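Local coordinates for alpha-L-rhamnosidase (Aspergillus terreus, PDB 6GSZ), which probably hydrolyses terminal non-reducing alpha-L-rhamnose residues from alpha-L-rhamnosides, as a calcium-binding glycoside hydrolase, at residues S449-F454 against F483-A488. Residues are numbered along the deposited sequence; the frame is centred on the assembly and turned at random.
With CA (calcium ion), chain K.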
loop_
_atom_site.group_PDB
_atom_site.type_symbol
_atom_site.label_atom_id
_atom_site.label_comp_id
_atom_site.label_asym_id
_atom_site.label_seq_id
_atom_site.Cartn_x
_atom_site.Cartn_y
_atom_site.Cartn_z
ATOM N N SER A 449 9.786 -4.713 0.429
ATOM C CA SER A 449 9.198 -4.203 1.654
ATOM C C SER A 449 7.848 -3.510 1.390
ATOM O O SER A 449 6.913 -3.559 2.226
ATOM C CB SER A 449 10.137 -3.356 2.465
ATOM O OG SER A 449 11.096 -4.159 3.120
ATOM N N MET A 450 7.729 -2.819 0.255
ATOM C CA MET A 450 6.470 -2.236 -0.118
ATOM C C MET A 450 5.418 -3.343 -0.354
ATOM O O MET A 450 4.271 -3.234 0.140
ATOM C CB MET A 450 6.603 -1.299 -1.328
ATOM C CG MET A 450 5.233 -0.775 -1.805
ATOM S SD MET A 450 5.409 0.593 -2.873
ATOM C CE MET A 450 3.661 0.984 -3.020
ATOM N N ARG A 451 5.795 -4.330 -1.157
ATOM C CA ARG A 451 4.874 -5.444 -1.404
ATOM C C ARG A 451 4.410 -6.100 -0.094
ATOM O O ARG A 451 3.226 -6.439 0.053
ATOM C CB ARG A 451 5.551 -6.500 -2.273
ATOM C CG ARG A 451 5.768 -6.066 -3.706
ATOM C CD ARG A 451 6.693 -7.014 -4.435
ATOM N NE ARG A 451 6.805 -6.686 -5.833
ATOM C CZ ARG A 451 7.663 -7.271 -6.685
ATOM N NH1 ARG A 451 8.627 -8.071 -6.224
ATOM N NH2 ARG A 451 7.568 -6.996 -7.979
ATOM N N GLY A 452 5.307 -6.234 0.883
ATOM C CA GLY A 452 4.940 -6.934 2.056
ATOM C C GLY A 452 3.952 -6.172 2.943
ATOM O O GLY A 452 3.221 -6.777 3.748
ATOM N N ASN A 453 3.981 -4.843 2.835
ATOM C CA ASN A 453 3.312 -3.948 3.741
ATOM C C ASN A 453 2.203 -3.103 3.092
ATOM O O ASN A 453 1.605 -2.256 3.784
ATOM C CB ASN A 453 4.324 -3.060 4.428
ATOM C CG ASN A 453 5.152 -3.822 5.434
ATOM O OD1 ASN A 453 4.608 -4.252 6.470
ATOM N ND2 ASN A 453 6.444 -4.018 5.157
ATOM N N PHE A 454 1.851 -3.370 1.835
ATOM C CA PHE A 454 0.640 -2.799 1.236
ATOM C C PHE A 454 -0.357 -3.950 1.144
ATOM O O PHE A 454 -0.463 -4.618 0.135
ATOM C CB PHE A 454 0.967 -2.105 -0.089
ATOM C CG PHE A 454 1.411 -0.666 0.060
ATOM C CD1 PHE A 454 2.565 -0.322 0.757
ATOM C CD2 PHE A 454 0.583 0.348 -0.390
ATOM C CE1 PHE A 454 2.938 1.016 0.894
ATOM C CE2 PHE A 454 0.963 1.676 -0.231
ATOM C CZ PHE A 454 2.093 1.991 0.457
ATOM N N PHE A 483 5.644 6.240 -6.388
ATOM C CA PHE A 483 6.392 6.065 -7.608
ATOM C C PHE A 483 6.422 4.582 -8.011
ATOM O O PHE A 483 6.317 4.217 -9.205
ATOM C CB PHE A 483 7.819 6.578 -7.396
ATOM C CG PHE A 483 8.704 6.568 -8.614
ATOM C CD1 PHE A 483 9.426 5.445 -8.973
ATOM C CD2 PHE A 483 8.870 7.717 -9.383
ATOM C CE1 PHE A 483 10.282 5.451 -10.074
ATOM C CE2 PHE A 483 9.768 7.743 -10.451
ATOM C CZ PHE A 483 10.461 6.606 -10.803
ATOM N N ILE A 484 6.584 3.691 -7.022
ATOM C CA ILE A 484 6.775 2.260 -7.353
ATOM C C ILE A 484 5.476 1.610 -7.852
ATOM O O ILE A 484 5.517 0.829 -8.796
ATOM C CB ILE A 484 7.388 1.505 -6.165
ATOM C CG1 ILE A 484 8.725 2.132 -5.742
ATOM C CG2 ILE A 484 7.524 0.021 -6.470
ATOM C CD1 ILE A 484 9.350 1.467 -4.569
ATOM N N TYR A 485 4.352 1.954 -7.194
ATOM C CA TYR A 485 3.051 1.422 -7.577
ATOM C C TYR A 485 2.030 2.555 -7.600
ATOM O O TYR A 485 2.204 3.565 -6.929
ATOM C CB TYR A 485 2.552 0.388 -6.559
ATOM C CG TYR A 485 3.145 -1.009 -6.629
ATOM C CD1 TYR A 485 2.606 -1.963 -7.486
ATOM C CD2 TYR A 485 4.241 -1.383 -5.866
ATOM C CE1 TYR A 485 3.128 -3.250 -7.555
ATOM C CE2 TYR A 485 4.769 -2.660 -5.931
ATOM C CZ TYR A 485 4.220 -3.598 -6.789
ATOM O OH TYR A 485 4.732 -4.877 -6.870
ATOM N N ASP A 486 0.947 2.355 -8.360
ATOM C CA ASP A 486 -0.195 3.247 -8.359
ATOM C C ASP A 486 -1.017 2.983 -7.086
ATOM O O ASP A 486 -1.818 2.041 -7.003
ATOM C CB ASP A 486 -1.014 3.094 -9.630
ATOM C CG ASP A 486 -2.172 4.077 -9.724
ATOM O OD1 ASP A 486 -2.620 4.605 -8.674
ATOM O OD2 ASP A 486 -2.531 4.402 -10.898
ATOM N N THR A 487 -0.716 3.794 -6.062
ATOM C CA THR A 487 -1.308 3.676 -4.741
ATOM C C THR A 487 -2.554 4.529 -4.543
ATOM O O THR A 487 -3.073 4.577 -3.423
ATOM C CB THR A 487 -0.299 4.182 -3.717
ATOM O OG1 THR A 487 0.039 5.493 -4.151
ATOM C CG2 THR A 487 0.963 3.334 -3.685
ATOM N N ALA A 488 -3.033 5.204 -5.605
ATOM C CA ALA A 488 -4.029 6.243 -5.403
ATOM C C ALA A 488 -5.319 5.698 -4.743
ATOM O O ALA A 488 -5.792 6.299 -3.757
ATOM C CB ALA A 488 -4.303 6.953 -6.710
HETATM CA CA CA K . -3.737 5.722 -12.294
HETATM O O HOH W 1 -4.498 6.236 -10.240
HETATM O O HOH W 2 -1.430 6.559 -12.645
HETATM O O HOH W 3 -3.402 5.612 -14.684
#
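Met450 reaches from the last turn of helix 437-453 to the place where helix 471-484 gives way to loop, and its thioether touches Ile484, Tyr485 and Thr487. With CG anti to the backbone N (chi1 175°) and the chain extended beyond it, the side chain slides past Ile484 and Tyr485, each running in the opposite direction. SD lies 3.9 Å from Ile484 CB and beside the edge of the Tyr485 ring, a Met-aromatic contact with the sulfur 5.1 Å from the ring centroid. The methyl goes further: CE meets Thr487 CG2 at 3.6 Å, and it also sits over the centre of the Phe454 ring, 3.8 Å above its plane. Phe454 CE2 in turn touches Thr487 CG2 at 3.8 Å, so Met450 CE, the Phe454 ring and Thr487 CG2 are in mutual contact.

One polar bond flanks this apolar group. Arg451 NE donates to Tyr485 OH over 2.9 Å, nearly straight at 168°, with the oxygen in the guanidinium plane; the two side chains cross at about a right angle. Arg451 also makes a cation-pi contact with Trp448.

Further out, Phe477 and Ala481 of helix 471-484 pack on Met450, and Phe490 stacks on Phe454. Thr487 has CG2 anti to its carbonyl carbon, while OG1 hydrogen-bonds Asn482 OD1. The CB of Asp486 is directed away from 449-454; its OD2 binds calcium at 2.3 Å, beside three waters and atoms from elsewhere, and OD1 accepts from Ala488 N, capping the start of helix 488-503. The C-terminal turn of helix 437-453 thus packs against the end of helix 471-484 and the short link to helix 488-503, inside the six-hairpin glycosidase domain, consistent with its (alpha/alpha)6 barrel.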